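Local coordinates for N2152 (Neocallimastix frontalis, PDB 5U22), which probably hydrolyses rare arabinosyl substrates as a polyspecific family 39 glycoside hydrolase from a rumen anaerobic fungus, at residues A[98-112]-A[138-151]. Residues are numbered along the deposited sequence; the frame is centred on the assembly and turned at random.
Sequences RVTIELADILPGWPY and NFYGNEIWNEPDVT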
ATOM      1  N   ARG A  98      -3.881  10.109   5.419  1.00 15.64           N
ATOM      2  CA  ARG A  98      -4.404   9.605   6.687  1.00 13.29           C
ATOM      3  C   ARG A  98      -3.424   8.610   7.283  1.00 15.13           C
ATOM      4  O   ARG A  98      -2.448   8.211   6.647  1.00 17.80           O
ATOM      5  CB  ARG A  98      -5.772   8.913   6.537  1.00 15.71           C
ATOM      6  CG  ARG A  98      -6.942   9.870   6.461  1.00 23.14           C
ATOM      7  CD  ARG A  98      -7.354  10.081   5.039  1.00 31.00           C
ATOM      8  NE  ARG A  98      -7.916   8.877   4.441  1.00 25.56           N
ATOM      9  CZ  ARG A  98      -7.486   8.337   3.305  1.00 29.15           C
ATOM     10  NH1 ARG A  98      -6.472   8.895   2.636  1.00 24.19           N
ATOM     11  NH2 ARG A  98      -8.079   7.249   2.824  1.00 26.34           N
ATOM     12  N   VAL A  99      -3.685   8.194   8.517  1.00 14.02           N
ATOM     13  CA  VAL A  99      -2.790   7.248   9.177  1.00 13.62           C
ATOM     14  C   VAL A  99      -3.605   6.262  10.008  1.00 14.43           C
ATOM     15  O   VAL A  99      -4.530   6.649  10.734  1.00 17.53           O
ATOM     16  CB  VAL A  99      -1.725   7.965  10.031  1.00 14.50           C
ATOM     17  CG1 VAL A  99      -2.364   8.890  11.084  1.00 15.88           C
ATOM     18  CG2 VAL A  99      -0.802   6.947  10.666  1.00 14.77           C
ATOM     19  N   THR A 100      -3.263   4.983   9.880  1.00 12.98           N
ATOM     20  CA  THR A 100      -3.916   3.903  10.611  1.00 14.41           C
ATOM     21  C   THR A 100      -3.389   3.855  12.041  1.00 14.47           C
ATOM     22  O   THR A 100      -2.175   3.914  12.263  1.00 15.48           O
ATOM     23  CB  THR A 100      -3.633   2.571   9.914  1.00 18.84           C
ATOM     24  OG1 THR A 100      -4.129   2.606   8.567  1.00 17.07           O
ATOM     25  CG2 THR A 100      -4.259   1.399  10.670  1.00 16.51           C
ATOM     26  N   ILE A 101      -4.297   3.722  13.010  1.00 16.10           N
ATOM     27  CA  ILE A 101      -3.931   3.550  14.417  1.00 14.56           C
ATOM     28  C   ILE A 101      -3.786   2.063  14.730  1.00 15.77           C
ATOM     29  O   ILE A 101      -4.783   1.346  14.831  1.00 14.59           O
ATOM     30  CB  ILE A 101      -4.975   4.179  15.340  1.00 13.18           C
ATOM     31  CG1 ILE A 101      -5.078   5.677  15.067  1.00 12.67           C
ATOM     32  CG2 ILE A 101      -4.614   3.898  16.798  1.00 13.90           C
ATOM     33  CD1 ILE A 101      -6.334   6.327  15.621  1.00 13.25           C
ATOM     34  N   GLU A 102      -2.557   1.610  14.966  1.00 15.51           N
ATOM     35  CA  GLU A 102      -2.302   0.201  15.309  1.00 13.61           C
ATOM     36  C   GLU A 102      -2.335   0.057  16.829  1.00 12.83           C
ATOM     37  O   GLU A 102      -1.337   0.268  17.520  1.00 12.73           O
ATOM     38  CB  GLU A 102      -0.967  -0.258  14.735  1.00 14.42           C
ATOM     39  CG  GLU A 102      -0.714  -1.778  14.872  1.00 13.71           C
ATOM     40  CD  GLU A 102       0.749  -2.159  14.639  1.00 23.74           C
ATOM     41  OE1 GLU A 102       1.613  -1.259  14.684  1.00 19.38           O
ATOM     42  OE2 GLU A 102       1.031  -3.357  14.418  1.00 18.24           O
ATOM     43  N   LEU A 103      -3.500  -0.308  17.365  1.00 16.47           N
ATOM     44  CA  LEU A 103      -3.652  -0.364  18.818  1.00 13.33           C
ATOM     45  C   LEU A 103      -2.770  -1.434  19.451  1.00 16.29           C
ATOM     46  O   LEU A 103      -2.369  -1.282  20.611  1.00 15.59           O
ATOM     47  CB  LEU A 103      -5.120  -0.620  19.182  1.00 13.67           C
ATOM     48  CG  LEU A 103      -6.119   0.486  18.834  1.00 12.26           C
ATOM     49  CD1 LEU A 103      -7.562  -0.012  18.969  1.00 16.19           C
ATOM     50  CD2 LEU A 103      -5.895   1.677  19.744  1.00 13.38           C
ATOM     51  N   ALA A 104      -2.469  -2.521  18.724  1.00 18.60           N
ATOM     52  CA  ALA A 104      -1.696  -3.615  19.313  1.00 17.98           C
ATOM     53  C   ALA A 104      -0.370  -3.126  19.873  1.00 14.90           C
ATOM     54  O   ALA A 104       0.115  -3.653  20.881  1.00 16.85           O
ATOM     55  CB  ALA A 104      -1.444  -4.714  18.275  1.00 16.27           C
ATOM     56  N   ASP A 105       0.229  -2.114  19.253  1.00 17.02           N
ATOM     57  CA  ASP A 105       1.574  -1.728  19.668  1.00 14.48           C
ATOM     58  C   ASP A 105       1.587  -0.908  20.955  1.00 16.42           C
ATOM     59  O   ASP A 105       2.661  -0.482  21.396  1.00 14.59           O
ATOM     60  CB  ASP A 105       2.280  -0.996  18.529  1.00 16.77           C
ATOM     61  CG  ASP A 105       2.869  -1.960  17.519  1.00 17.76           C
ATOM     62  OD1 ASP A 105       2.426  -3.129  17.507  1.00 19.12           O
ATOM     63  OD2 ASP A 105       3.799  -1.582  16.771  1.00 18.76           O
ATOM     64  N   ILE A 106       0.426  -0.692  21.575  1.00 15.46           N
ATOM     65  CA  ILE A 106       0.397  -0.325  22.990  1.00 15.97           C
ATOM     66  C   ILE A 106       1.231  -1.301  23.805  1.00 16.36           C
ATOM     67  O   ILE A 106       1.853  -0.921  24.810  1.00 19.09           O
ATOM     68  CB  ILE A 106      -1.061  -0.282  23.500  1.00 16.51           C
ATOM     69  CG1 ILE A 106      -1.795   0.946  22.962  1.00 16.70           C
ATOM     70  CG2 ILE A 106      -1.113  -0.325  25.046  1.00 16.56           C
ATOM     71  CD1 ILE A 106      -3.251   0.966  23.334  1.00 17.50           C
ATOM     72  N   LEU A 107       1.269  -2.548  23.394  1.00 15.75           N
ATOM     73  CA  LEU A 107       1.837  -3.661  24.154  1.00 20.63           C
ATOM     74  C   LEU A 107       3.257  -3.985  23.708  1.00 20.06           C
ATOM     75  O   LEU A 107       3.559  -3.932  22.510  1.00 16.34           O
ATOM     76  CB  LEU A 107       0.977  -4.913  23.993  1.00 19.46           C
ATOM     77  CG  LEU A 107      -0.479  -4.745  24.424  1.00 15.45           C
ATOM     78  CD1 LEU A 107      -1.230  -6.051  24.164  1.00 16.28           C
ATOM     79  CD2 LEU A 107      -0.568  -4.326  25.895  1.00 18.01           C
ATOM     80  N   PRO A 108       4.112  -4.364  24.657  1.00 17.37           N
ATOM     81  CA  PRO A 108       5.485  -4.749  24.329  1.00 19.41           C
ATOM     82  C   PRO A 108       5.591  -6.232  24.001  1.00 18.25           C
ATOM     83  O   PRO A 108       4.725  -7.037  24.340  1.00 18.40           O
ATOM     84  CB  PRO A 108       6.227  -4.442  25.636  1.00 19.18           C
ATOM     85  CG  PRO A 108       5.215  -4.889  26.681  1.00 20.86           C
ATOM     86  CD  PRO A 108       3.846  -4.500  26.104  1.00 17.00           C
ATOM     87  N   GLY A 109       6.690  -6.581  23.337  1.00 20.90           N
ATOM     88  CA  GLY A 109       7.022  -7.973  23.066  1.00 18.20           C
ATOM     89  C   GLY A 109       6.454  -8.468  21.750  1.00 20.26           C
ATOM     90  O   GLY A 109       5.455  -7.966  21.238  1.00 17.25           O
ATOM     91  N   TRP A 110       7.127  -9.464  21.179  1.00 18.61           N
ATOM     92  CA  TRP A 110       6.602 -10.179  20.016  1.00 18.06           C
ATOM     93  C   TRP A 110       6.786 -11.682  20.216  1.00 22.09           C
ATOM     94  O   TRP A 110       7.921 -12.168  20.259  1.00 25.68           O
ATOM     95  CB  TRP A 110       7.281  -9.733  18.717  1.00 18.93           C
ATOM     96  CG  TRP A 110       6.644 -10.349  17.495  1.00 25.37           C
ATOM     97  CD1 TRP A 110       6.992 -11.523  16.896  1.00 26.35           C
ATOM     98  CD2 TRP A 110       5.544  -9.822  16.736  1.00 22.87           C
ATOM     99  NE1 TRP A 110       6.182 -11.762  15.809  1.00 24.58           N
ATOM    100  CE2 TRP A 110       5.283 -10.735  15.689  1.00 25.01           C
ATOM    101  CE3 TRP A 110       4.760  -8.668  16.836  1.00 22.62           C
ATOM    102  CZ2 TRP A 110       4.268 -10.530  14.742  1.00 23.13           C
ATOM    103  CZ3 TRP A 110       3.739  -8.470  15.900  1.00 23.36           C
ATOM    104  CH2 TRP A 110       3.508  -9.398  14.864  1.00 22.03           C
ATOM    105  N   PRO A 111       5.674 -12.427  20.355  1.00 21.65           N
ATOM    106  CA  PRO A 111       4.282 -11.947  20.338  1.00 17.72           C
ATOM    107  C   PRO A 111       3.944 -10.992  21.475  1.00 18.53           C
ATOM    108  O   PRO A 111       4.572 -11.083  22.531  1.00 18.77           O
ATOM    109  CB  PRO A 111       3.472 -13.233  20.463  1.00 19.87           C
ATOM    110  CG  PRO A 111       4.385 -14.297  19.897  1.00 20.38           C
ATOM    111  CD  PRO A 111       5.732 -13.897  20.402  1.00 26.39           C
ATOM    112  N   TYR A 112       2.989 -10.092  21.227  1.00 16.86           N
ATOM    113  CA  TYR A 112       2.575  -9.101  22.218  1.00 20.23           C
ATOM    114  C   TYR A 112       2.341  -9.736  23.578  1.00 20.26           C
ATOM    115  O   TYR A 112       1.699 -10.783  23.695  1.00 17.66           O
ATOM    116  CB  TYR A 112       1.293  -8.395  21.774  1.00 17.66           C
ATOM    117  CG  TYR A 112       1.427  -7.657  20.467  1.00 16.87           C
ATOM    118  CD1 TYR A 112       2.102  -6.446  20.403  1.00 15.48           C
ATOM    119  CD2 TYR A 112       0.891  -8.178  19.289  1.00 19.93           C
ATOM    120  CE1 TYR A 112       2.236  -5.766  19.200  1.00 15.93           C
ATOM    121  CE2 TYR A 112       1.019  -7.505  18.086  1.00 15.42           C
ATOM    122  CZ  TYR A 112       1.699  -6.303  18.051  1.00 16.21           C
ATOM    123  OH  TYR A 112       1.845  -5.623  16.863  1.00 16.12           O
ATOM    124  N   ASN A 138      -7.632  13.132  10.762  1.00 18.03           N
ATOM    125  CA  ASN A 138      -7.011  12.449   9.632  1.00 17.98           C
ATOM    126  C   ASN A 138      -6.530  11.047   9.987  1.00 21.32           C
ATOM    127  O   ASN A 138      -5.583  10.539   9.371  1.00 18.62           O
ATOM    128  CB  ASN A 138      -5.872  13.288   9.046  1.00 15.01           C
ATOM    129  CG  ASN A 138      -4.794  13.636  10.056  1.00 19.82           C
ATOM    130  OD1 ASN A 138      -5.001  13.555  11.265  1.00 19.65           O
ATOM    131  ND2 ASN A 138      -3.624  14.037   9.556  1.00 19.04           N
ATOM    132  N   PHE A 139      -7.161  10.402  10.962  1.00 15.11           N
ATOM    133  CA  PHE A 139      -6.911   8.991  11.180  1.00 15.94           C
ATOM    134  C   PHE A 139      -7.770   8.166  10.233  1.00 19.58           C
ATOM    135  O   PHE A 139      -8.895   8.542   9.888  1.00 19.53           O
ATOM    136  CB  PHE A 139      -7.202   8.600  12.628  1.00 18.04           C
ATOM    137  CG  PHE A 139      -6.482   9.444  13.630  1.00 13.44           C
ATOM    138  CD1 PHE A 139      -5.140   9.234  13.899  1.00 15.28           C
ATOM    139  CD2 PHE A 139      -7.154  10.459  14.305  1.00 21.41           C
ATOM    140  CE1 PHE A 139      -4.475  10.012  14.842  1.00 12.40           C
ATOM    141  CE2 PHE A 139      -6.497  11.249  15.227  1.00 19.55           C
ATOM    142  CZ  PHE A 139      -5.152  11.022  15.501  1.00 19.29           C
ATOM    143  N   TYR A 140      -7.206   7.046   9.794  1.00 17.82           N
ATOM    144  CA  TYR A 140      -7.880   6.116   8.899  1.00 14.65           C
ATOM    145  C   TYR A 140      -8.847   5.215   9.651  1.00 15.52           C
ATOM    146  O   TYR A 140      -9.895   4.834   9.110  1.00 14.45           O
ATOM    147  CB  TYR A 140      -6.821   5.277   8.198  1.00 14.81           C
ATOM    148  CG  TYR A 140      -7.260   4.396   7.051  1.00 18.84           C
ATOM    149  CD1 TYR A 140      -7.898   4.921   5.931  1.00 18.67           C
ATOM    150  CD2 TYR A 140      -6.971   3.033   7.062  1.00 14.34           C
ATOM    151  CE1 TYR A 140      -8.248   4.095   4.860  1.00 16.42           C
ATOM    152  CE2 TYR A 140      -7.315   2.216   6.005  1.00 15.67           C
ATOM    153  CZ  TYR A 140      -7.957   2.744   4.915  1.00 16.38           C
ATOM    154  OH  TYR A 140      -8.276   1.908   3.867  1.00 18.01           O
ATOM    155  N   GLY A 141      -8.497   4.856  10.875  1.00 14.44           N
ATOM    156  CA  GLY A 141      -9.352   4.019  11.695  1.00 13.99           C
ATOM    157  C   GLY A 141      -8.567   3.484  12.869  1.00 16.29           C
ATOM    158  O   GLY A 141      -7.350   3.664  12.969  1.00 16.06           O
ATOM    159  N   ASN A 142      -9.301   2.845  13.777  1.00 15.53           N
ATOM    160  CA  ASN A 142      -8.724   2.119  14.907  1.00 13.81           C
ATOM    161  C   ASN A 142      -8.546   0.654  14.527  1.00 15.13           C
ATOM    162  O   ASN A 142      -9.531  -0.057  14.304  1.00 19.46           O
ATOM    163  CB  ASN A 142      -9.622   2.204  16.145  1.00 16.89           C
ATOM    164  CG  ASN A 142      -9.747   3.610  16.700  1.00 22.29           C
ATOM    165  OD1 ASN A 142     -10.846   4.066  17.044  1.00 23.07           O
ATOM    166  ND2 ASN A 142      -8.631   4.297  16.798  1.00 15.75           N
ATOM    167  N   GLU A 143      -7.302   0.193  14.490  1.00 14.24           N
ATOM    168  CA  GLU A 143      -6.987  -1.187  14.147  1.00 13.01           C
ATOM    169  C   GLU A 143      -6.799  -1.972  15.440  1.00 15.50           C
ATOM    170  O   GLU A 143      -5.922  -1.644  16.244  1.00 13.59           O
ATOM    171  CB  GLU A 143      -5.735  -1.237  13.272  1.00 14.03           C
ATOM    172  CG  GLU A 143      -5.387  -2.617  12.747  1.00 14.26           C
ATOM    173  CD  GLU A 143      -4.084  -2.627  11.964  1.00 18.43           C
ATOM    174  OE1 GLU A 143      -3.338  -1.617  12.009  1.00 20.07           O
ATOM    175  OE2 GLU A 143      -3.808  -3.650  11.303  1.00 15.75           O
ATOM    176  N   ILE A 144      -7.627  -2.998  15.642  1.00 14.13           N
ATOM    177  CA  ILE A 144      -7.748  -3.622  16.957  1.00 17.77           C
ATOM    178  C   ILE A 144      -6.504  -4.434  17.311  1.00 16.22           C
ATOM    179  O   ILE A 144      -6.057  -4.427  18.468  1.00 14.24           O
ATOM    180  CB  ILE A 144      -9.039  -4.470  17.020  1.00 14.98           C
ATOM    181  CG1 ILE A 144     -10.253  -3.549  17.160  1.00 16.95           C
ATOM    182  CG2 ILE A 144      -8.988  -5.496  18.178  1.00 15.25           C
ATOM    183  CD1 ILE A 144     -11.601  -4.274  17.242  1.00 11.95           C
ATOM    184  N   TRP A 145      -5.917  -5.132  16.341  1.00 13.15           N
ATOM    185  CA  TRP A 145      -4.815  -6.040  16.636  1.00 13.19           C
ATOM    186  C   TRP A 145      -3.860  -6.072  15.449  1.00 14.99           C
ATOM    187  O   TRP A 145      -3.979  -5.280  14.510  1.00 19.85           O
ATOM    188  CB  TRP A 145      -5.352  -7.434  16.980  1.00 11.73           C
ATOM    189  CG  TRP A 145      -4.374  -8.278  17.761  1.00 14.25           C
ATOM    190  CD1 TRP A 145      -3.737  -9.415  17.333  1.00 18.78           C
ATOM    191  CD2 TRP A 145      -3.922  -8.043  19.096  1.00 13.57           C
ATOM    192  NE1 TRP A 145      -2.916  -9.905  18.327  1.00 15.36           N
ATOM    193  CE2 TRP A 145      -3.024  -9.087  19.426  1.00 17.57           C
ATOM    194  CE3 TRP A 145      -4.196  -7.062  20.055  1.00 14.37           C
ATOM    195  CZ2 TRP A 145      -2.389  -9.163  20.665  1.00 15.07           C
ATOM    196  CZ3 TRP A 145      -3.572  -7.146  21.300  1.00 14.42           C
ATOM    197  CH2 TRP A 145      -2.678  -8.194  21.592  1.00 16.58           C
ATOM    198  N   ASN A 146      -2.900  -6.997  15.494  1.00 16.81           N
ATOM    199  CA  ASN A 146      -1.900  -7.131  14.434  1.00 15.32           C
ATOM    200  C   ASN A 146      -1.477  -8.586  14.392  1.00 15.35           C
ATOM    201  O   ASN A 146      -0.955  -9.100  15.388  1.00 19.55           O
ATOM    202  CB  ASN A 146      -0.685  -6.231  14.689  1.00 14.98           C
ATOM    203  CG  ASN A 146       0.380  -6.338  13.594  1.00 16.21           C
ATOM    204  OD1 ASN A 146       0.068  -6.435  12.409  1.00 15.12           O
ATOM    205  ND2 ASN A 146       1.649  -6.302  14.000  1.00 13.82           N
ATOM    206  N   GLU A 147      -1.709  -9.235  13.255  1.00 15.86           N
ATOM    207  CA  GLU A 147      -1.288 -10.613  13.020  1.00 13.41           C
ATOM    208  C   GLU A 147      -1.695 -11.555  14.160  1.00 12.29           C
ATOM    209  O   GLU A 147      -0.835 -12.199  14.776  1.00 16.33           O
ATOM    210  CB  GLU A 147       0.210 -10.679  12.763  1.00 14.71           C
ATOM    211  CG  GLU A 147       0.600  -9.773  11.588  1.00 14.37           C
ATOM    212  CD  GLU A 147       1.955 -10.080  10.983  1.00 18.35           C
ATOM    213  OE1 GLU A 147       2.833 -10.639  11.688  1.00 20.60           O
ATOM    214  OE2 GLU A 147       2.140  -9.753   9.783  1.00 17.12           O
ATOM    215  N   PRO A 148      -2.990 -11.674  14.437  1.00 17.19           N
ATOM    216  CA  PRO A 148      -3.417 -12.615  15.478  1.00 16.73           C
ATOM    217  C   PRO A 148      -3.028 -14.043  15.161  1.00 19.68           C
ATOM    218  O   PRO A 148      -2.832 -14.843  16.090  1.00 17.08           O
ATOM    219  CB  PRO A 148      -4.938 -12.429  15.501  1.00 15.04           C
ATOM    220  CG  PRO A 148      -5.271 -11.980  14.082  1.00 16.15           C
ATOM    221  CD  PRO A 148      -4.133 -11.071  13.726  1.00 15.71           C
ATOM    222  N   ASP A 149      -2.892 -14.378  13.868  1.00 17.99           N
ATOM    223  CA  ASP A 149      -2.466 -15.709  13.458  1.00 19.27           C
ATOM    224  C   ASP A 149      -1.011 -15.978  13.808  1.00 22.14           C
ATOM    225  O   ASP A 149      -0.564 -17.126  13.695  1.00 20.08           O
ATOM    226  CB  ASP A 149      -2.723 -15.935  11.947  1.00 12.43           C
ATOM    227  CG  ASP A 149      -2.352 -14.737  11.064  1.00 17.64           C
ATOM    228  OD1 ASP A 149      -2.003 -13.659  11.582  1.00 18.29           O
ATOM    229  OD2 ASP A 149      -2.435 -14.891   9.820  1.00 19.82           O
ATOM    230  N   VAL A 150      -0.283 -14.956  14.253  1.00 15.23           N
ATOM    231  CA  VAL A 150       1.076 -15.098  14.740  1.00 16.42           C
ATOM    232  C   VAL A 150       1.164 -14.821  16.237  1.00 17.06           C
ATOM    233  O   VAL A 150       1.913 -15.493  16.950  1.00 19.39           O
ATOM    234  CB  VAL A 150       2.032 -14.170  13.955  1.00 16.83           C
ATOM    235  CG1 VAL A 150       3.440 -14.193  14.550  1.00 15.25           C
ATOM    236  CG2 VAL A 150       2.082 -14.571  12.505  1.00 20.86           C
ATOM    237  N   THR A 151       0.378 -13.862  16.743  1.00 16.37           N
ATOM    238  CA  THR A 151       0.628 -13.304  18.069  1.00 16.51           C
ATOM    239  C   THR A 151      -0.438 -13.585  19.114  1.00 18.53           C
ATOM    240  O   THR A 151      -0.161 -13.390  20.299  1.00 20.07           O
ATOM    241  CB  THR A 151       0.809 -11.782  17.992  1.00 16.49           C
ATOM    242  OG1 THR A 151      -0.381 -11.173  17.458  1.00 18.84           O
ATOM    243  CG2 THR A 151       1.998 -11.451  17.134  1.00 16.57           C
TER
HETATM  244  O   HOH W   1      -3.415  -2.965  16.003  1.00 18.15           O
HETATM  245  O   HOH W   2      -0.648 -12.088  22.635  1.00 22.32           O
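Val99 pairs with Phe139, and Glu102 with Glu143, in two parallel strands whose axes lie 16° apart. Between these pairs 139-143 holds one residue more, a beta bulge at Tyr140-Gly141. Val99 O takes the N-H of Tyr140 at 2.9 Å from well above its carbonyl plane; further on, Leu103 N reaches Glu143 O at 3.0 Å. A water bound by Ala104 N and Glu143 O follows where the strands part. On one face of the sheet Ile101 CD1 packs against Phe139 CD1 (3.6 Å), beneath helix 117-134, which completes the beta-alpha-beta crossover of a TIM barrel. In the loops at the C-terminal end of the barrel, Asn146-Glu147-Pro148 matches the Asn-Glu-Pro motif of clan GH-A active sites, and Asn146 and Glu147 both bind a buffer molecule. Tyr112 OH receives Asn146 ND2 at 2.9 Å, almost in the amide plane, and donates to Asp105 OD1 at 2.6 Å. Its ring turns an edge to the face of Trp145, planes 64° apart, while Ala104 CB covers one of its own faces. A phenylalanine here would probably keep that stack but leave Asn146 ND2 and Asp105 OD1 without their shared hydroxyl. Trp110, its CG anti to the backbone N (chi1 -174°), swings over Thr151, whose CG2 sits 3.4 Å from the centroid of the six-membered ring in a CH-pi contact; Glu147 OE1 meets the edge of this indole, while Glu147 OE2 is hydrogen-bonded to His213.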